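Local structure of fructosyl amine: oxygen oxidoreductase (Aspergillus fumigatus, 3DJE) at residues Ala338-Asn342 against Ile399-Arg403; Glu68-Leu73 against Lys388-Leu392. The protein oxidatively deglycates fructosyl amino acids (Amadori products) with FAD as cofactor, using oxygen as electron acceptor. All blocks are in the same frame, centred on the assembly; numbering follows the deposited sequence.

Contact 1 (Ala338-Asn342 against Ile399-Arg403); sequences ADTAN and IAANR
A type II beta turn from Ala400 to Arg403 carries an arginine back to the end of a beta strand in this FAD-dependent oxidoreductase of the MSOX/MTOX family. Residues 338-339 close strand 331-339 in extended conformation. Thr340 (phi/psi -78/171) continues the chain, and Ala341 (-64/-21) and Asn342 (-128/12) bend it. Facing them, Ile399 and Ala400 lie on the weakly bonded helix 397-400. Ala400 also starts the turn, and Asn402 is in the left-handed region (60/39). The closest CA atoms are those of Ala341 and Ala400, 5.7 Å apart. Ala341 CB points toward the other segment and lies 3.4 Å from Ile399 O and 4.2 Å from Ile399 CG2. On another flank Ala341 CB is 4.2 Å from Arg403 NE. The Arg403 side chain is fully extended, with chi1 to chi3 all t. Its guanidinium has the N of Ala341 over one face. NH1 also bonds to Asn229 O, joining the strand end to a second loop. The carboxylate of Asp339 (m rotamer) is not its partner: OD2 forms salt bridges with Arg411 and Arg232. The Asp339 side chain is about 6 Å from the bound substrate analogue FSA, whose pocket includes Arg411. Thr340 OG1 bonds to Glu344 O and Asn342 OD1 to Glu344 N. Thr340 O, 3.4 Å from Arg403 NH2, is badly angled and not bonded, while Thr340 N bonds to Ser363 OG. The main acceptor is a backbone oxygen: Arg403 NH2 donates to Asp339 O at 2.9 Å with an N-H...O angle of 163°, and Arg403 NH1 adds a weak bond to Asp339 O at 3.4 Å.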
loop_
_atom_site.group_PDB
_atom_site.type_symbol
_atom_site.label_atom_id
_atom_site.label_comp_id
_atom_site.label_asym_id
_atom_site.label_seq_id
_atom_site.Cartn_x
_atom_site.Cartn_y
_atom_site.Cartn_z
ATOM N N ALA A 338 2.883 6.657 2.422
ATOM C CA ALA A 338 2.949 8.117 2.527
ATOM C C ALA A 338 1.800 8.778 1.817
ATOM O O ALA A 338 1.565 8.523 0.631
ATOM C CB ALA A 338 4.282 8.648 2.018
ATOM N N ASP A 339 1.089 9.633 2.550
ATOM C CA ASP A 339 -0.135 10.264 2.057
ATOM C C ASP A 339 0.161 11.645 1.497
ATOM O O ASP A 339 0.848 12.466 2.141
ATOM C CB ASP A 339 -1.140 10.470 3.192
ATOM C CG ASP A 339 -1.791 9.190 3.666
ATOM O OD1 ASP A 339 -2.175 8.348 2.827
ATOM O OD2 ASP A 339 -1.964 9.080 4.889
ATOM N N THR A 340 -0.362 11.910 0.308
ATOM C CA THR A 340 -0.426 13.274 -0.209
ATOM C C THR A 340 -1.606 13.988 0.474
ATOM O O THR A 340 -2.408 13.351 1.165
ATOM C CB THR A 340 -0.593 13.302 -1.732
ATOM O OG1 THR A 340 -1.774 12.569 -2.069
ATOM C CG2 THR A 340 0.643 12.677 -2.454
ATOM N N ALA A 341 -1.718 15.307 0.282
ATOM C CA ALA A 341 -2.730 16.104 0.989
ATOM C C ALA A 341 -4.173 15.734 0.648
ATOM O O ALA A 341 -5.088 16.023 1.422
ATOM C CB ALA A 341 -2.495 17.613 0.756
ATOM N N ASN A 342 -4.362 15.098 -0.507
ATOM C CA ASN A 342 -5.690 14.657 -0.962
ATOM C C ASN A 342 -5.721 13.172 -1.355
ATOM O O ASN A 342 -6.671 12.703 -1.985
ATOM C CB ASN A 342 -6.155 15.528 -2.134
ATOM C CG ASN A 342 -5.283 15.369 -3.361
ATOM O OD1 ASN A 342 -4.233 14.710 -3.322
ATOM N ND2 ASN A 342 -5.703 15.984 -4.463
ATOM N N ILE A 399 -1.072 22.325 -3.203
ATOM C CA ILE A 399 -2.061 21.541 -2.454
ATOM C C ILE A 399 -1.560 21.194 -1.049
ATOM O O ILE A 399 -2.356 20.917 -0.144
ATOM C CB ILE A 399 -2.477 20.252 -3.222
ATOM C CG1 ILE A 399 -3.862 19.780 -2.772
ATOM C CG2 ILE A 399 -1.430 19.131 -3.064
ATOM C CD1 ILE A 399 -4.714 19.235 -3.896
ATOM N N ALA A 400 -0.240 21.218 -0.883
ATOM C CA ALA A 400 0.404 20.856 0.372
ATOM C C ALA A 400 0.799 22.069 1.221
ATOM O O ALA A 400 1.319 21.913 2.326
ATOM C CB ALA A 400 1.612 19.982 0.095
ATOM N N ALA A 401 0.565 23.275 0.701
ATOM C CA ALA A 401 0.815 24.487 1.479
ATOM C C ALA A 401 -0.234 24.596 2.584
ATOM O O ALA A 401 -1.389 24.187 2.395
ATOM C CB ALA A 401 0.800 25.717 0.588
ATOM N N ASN A 402 0.185 25.128 3.732
ATOM C CA ASN A 402 -0.640 25.203 4.946
ATOM C C ASN A 402 -1.087 23.830 5.437
ATOM O O ASN A 402 -2.219 23.668 5.900
ATOM C CB ASN A 402 -1.872 26.094 4.730
ATOM C CG ASN A 402 -1.515 27.498 4.290
ATOM O OD1 ASN A 402 -2.053 28.002 3.301
ATOM N ND2 ASN A 402 -0.606 28.140 5.020
ATOM N N ARG A 403 -0.197 22.845 5.341
ATOM C CA ARG A 403 -0.607 21.459 5.544
ATOM C C ARG A 403 -0.945 21.080 6.981
ATOM O O ARG A 403 -0.164 21.310 7.911
ATOM C CB ARG A 403 0.398 20.473 4.955
ATOM C CG ARG A 403 -0.103 19.056 5.072
ATOM C CD ARG A 403 0.459 18.133 4.030
ATOM N NE ARG A 403 -0.198 16.834 4.150
ATOM C CZ ARG A 403 0.191 15.743 3.506
ATOM N NH1 ARG A 403 1.233 15.799 2.684
ATOM N NH2 ARG A 403 -0.475 14.603 3.677
#

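Contact 2 (Glu68-Leu73 against Lys388-Leu392); sequences EVNEIL and KIHEL
Val69 lies over the first turn of helix 387-393, with CG2 3.6 Å from Lys388 O and CG1 3.7 Å from Leu392 CD2. It is buried, points toward the other segment and has chi1 t. Val69 CG1 also meets Ile389 CG2 at 4.3 Å. The CA atoms of Val69 and Ile389 are the nearest pair, 5.8 Å apart. Both segments are helical. Residues 68-73 belong to the long helix 64-83. The segment axes approach to 9.9 Å and cross at -109°, so this is a short, steeply crossed helix-helix packing, joining helix 64-83 to a helix late in the chain. Ile389 (m, t) extends its CD1 to 3.9 Å from Ile72 CG2 and 4.4 Å from Leu73 CD2. Leu392 (chi1 t, chi2 p) turns its CD2 to 3.7 Å from Asn70 ND2. Asn70 points away from helix 387-393 at CB. Its amide bonds to Glu66 O and Glu344 OE1 through ND2, and to Arg365 NH2 through OD1. Arg365 lines the pocket of the bound FSA, so Asn70 links this helix packing to a pocket residue. Lys388 is extended through chi3, then turns at chi4 (p). Lys388 NZ forms a salt bridge with Glu68 OE1 at 2.8 Å. Glu68 OE2 pairs with Lys64, so the carboxylate sits between two lysines. Ile72 CD1 meets the aliphatic Lys388 CD at 4.3 Å. The chemistry is therefore mixed: aliphatic packing joins the two helices, and the Glu68-Lys388 salt bridge, in which Lys388 is exposed, adds a polar link at the margin.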
loop_
_atom_site.group_PDB
_atom_site.type_symbol
_atom_site.label_atom_id
_atom_site.label_comp_id
_atom_site.label_asym_id
_atom_site.label_seq_id
_atom_site.Cartn_x
_atom_site.Cartn_y
_atom_site.Cartn_z
ATOM N N GLU A 68 -13.086 10.136 -12.300
ATOM C CA GLU A 68 -12.778 9.731 -13.678
ATOM C C GLU A 68 -11.336 9.247 -13.833
ATOM O O GLU A 68 -11.090 8.182 -14.411
ATOM C CB GLU A 68 -13.106 10.865 -14.654
ATOM C CG GLU A 68 -14.604 11.166 -14.680
ATOM C CD GLU A 68 -15.025 12.202 -15.713
ATOM O OE1 GLU A 68 -14.155 12.878 -16.318
ATOM O OE2 GLU A 68 -16.259 12.328 -15.921
ATOM N N VAL A 69 -10.388 10.011 -13.294
ATOM C CA VAL A 69 -8.982 9.626 -13.379
ATOM C C VAL A 69 -8.742 8.332 -12.602
ATOM O O VAL A 69 -8.089 7.419 -13.098
ATOM C CB VAL A 69 -8.047 10.755 -12.893
ATOM C CG1 VAL A 69 -6.619 10.227 -12.692
ATOM C CG2 VAL A 69 -8.068 11.923 -13.891
ATOM N N ASN A 70 -9.285 8.240 -11.391
ATOM C CA ASN A 70 -9.074 7.036 -10.585
ATOM C C ASN A 70 -9.684 5.789 -11.219
ATOM O O ASN A 70 -9.126 4.690 -11.109
ATOM C CB ASN A 70 -9.516 7.267 -9.144
ATOM C CG ASN A 70 -8.444 7.981 -8.342
ATOM O OD1 ASN A 70 -7.535 7.340 -7.804
ATOM N ND2 ASN A 70 -8.503 9.310 -8.309
ATOM N N GLU A 71 -10.796 5.965 -11.926
ATOM C CA GLU A 71 -11.408 4.858 -12.678
ATOM C C GLU A 71 -10.499 4.341 -13.793
ATOM O O GLU A 71 -10.398 3.119 -14.005
ATOM C CB GLU A 71 -12.754 5.290 -13.262
ATOM C CG GLU A 71 -13.870 5.323 -12.229
ATOM C CD GLU A 71 -15.208 5.772 -12.805
ATOM O OE1 GLU A 71 -15.228 6.540 -13.799
ATOM O OE2 GLU A 71 -16.238 5.359 -12.246
ATOM N N ILE A 72 -9.856 5.267 -14.500
ATOM C CA ILE A 72 -8.930 4.936 -15.578
ATOM C C ILE A 72 -7.772 4.105 -15.020
ATOM O O ILE A 72 -7.444 3.050 -15.564
ATOM C CB ILE A 72 -8.400 6.201 -16.280
ATOM C CG1 ILE A 72 -9.537 6.883 -17.045
ATOM C CG2 ILE A 72 -7.230 5.869 -17.230
ATOM C CD1 ILE A 72 -9.160 8.248 -17.629
ATOM N N LEU A 73 -7.200 4.566 -13.909
ATOM C CA LEU A 73 -6.033 3.887 -13.337
ATOM C C LEU A 73 -6.423 2.544 -12.725
ATOM O O LEU A 73 -5.667 1.569 -12.817
ATOM C CB LEU A 73 -5.331 4.777 -12.303
ATOM C CG LEU A 73 -4.760 6.094 -12.843
ATOM C CD1 LEU A 73 -3.988 6.823 -11.746
ATOM C CD2 LEU A 73 -3.875 5.888 -14.085
ATOM N N LYS A 388 -5.290 14.988 -18.847
ATOM C CA LYS A 388 -6.324 14.728 -17.854
ATOM C C LYS A 388 -5.767 14.044 -16.600
ATOM O O LYS A 388 -6.081 14.438 -15.475
ATOM C CB LYS A 388 -7.441 13.877 -18.480
ATOM C CG LYS A 388 -8.543 13.456 -17.519
ATOM C CD LYS A 388 -9.506 12.466 -18.180
ATOM C CE LYS A 388 -10.772 12.262 -17.341
ATOM N NZ LYS A 388 -11.601 13.513 -17.219
ATOM N N ILE A 389 -4.931 13.032 -16.810
ATOM C CA ILE A 389 -4.357 12.265 -15.700
ATOM C C ILE A 389 -3.249 13.083 -15.040
ATOM O O ILE A 389 -3.197 13.209 -13.810
ATOM C CB ILE A 389 -3.839 10.894 -16.182
ATOM C CG1 ILE A 389 -5.009 10.053 -16.711
ATOM C CG2 ILE A 389 -3.082 10.155 -15.049
ATOM C CD1 ILE A 389 -4.584 8.771 -17.378
ATOM N N HIS A 390 -2.401 13.675 -15.873
ATOM C CA HIS A 390 -1.304 14.499 -15.375
ATOM C C HIS A 390 -1.767 15.561 -14.383
ATOM O O HIS A 390 -1.131 15.772 -13.354
ATOM C CB HIS A 390 -0.558 15.162 -16.525
ATOM C CG HIS A 390 0.533 16.075 -16.069
ATOM N ND1 HIS A 390 1.660 15.618 -15.420
ATOM C CD2 HIS A 390 0.656 17.422 -16.139
ATOM C CE1 HIS A 390 2.446 16.643 -15.136
ATOM N NE2 HIS A 390 1.855 17.750 -15.550
ATOM N N GLU A 391 -2.877 16.227 -14.688
ATOM C CA GLU A 391 -3.373 17.309 -13.838
ATOM C C GLU A 391 -3.607 16.869 -12.389
ATOM O O GLU A 391 -3.405 17.658 -11.447
ATOM C CB GLU A 391 -4.648 17.910 -14.446
ATOM C CG GLU A 391 -4.965 19.330 -13.993
ATOM C CD GLU A 391 -3.764 20.280 -14.052
ATOM O OE1 GLU A 391 -2.990 20.259 -15.046
ATOM O OE2 GLU A 391 -3.604 21.059 -13.084
ATOM N N LEU A 392 -4.003 15.612 -12.201
ATOM C CA LEU A 392 -4.272 15.098 -10.867
ATOM C C LEU A 392 -3.023 14.608 -10.127
ATOM O O LEU A 392 -2.927 14.781 -8.912
ATOM C CB LEU A 392 -5.313 13.972 -10.910
ATOM C CG LEU A 392 -5.897 13.565 -9.553
ATOM C CD1 LEU A 392 -6.664 14.735 -8.909
ATOM C CD2 LEU A 392 -6.802 12.335 -9.675
#

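From the N terminus, the chain first reaches helix 64-83, which holds the early half of contact 2. It then runs through much of the FAD-dependent oxidoreductase region to strand 331-339, where contact 1 starts. Helix 387-393 completes contact 2, closing a loop with 314 residues between its segments. Helix 397-400 and the turn that begins at Ala400 complete contact 1 across 56 residues. The segments alternate, so the two loops cross and neither nests in the other. Successive helices 387-393 and 397-400 thus bring the late chain to helix 64-83 and the strand end. The contact centres are 18 Å apart, with nearest atoms about 5 Å apart and no touch.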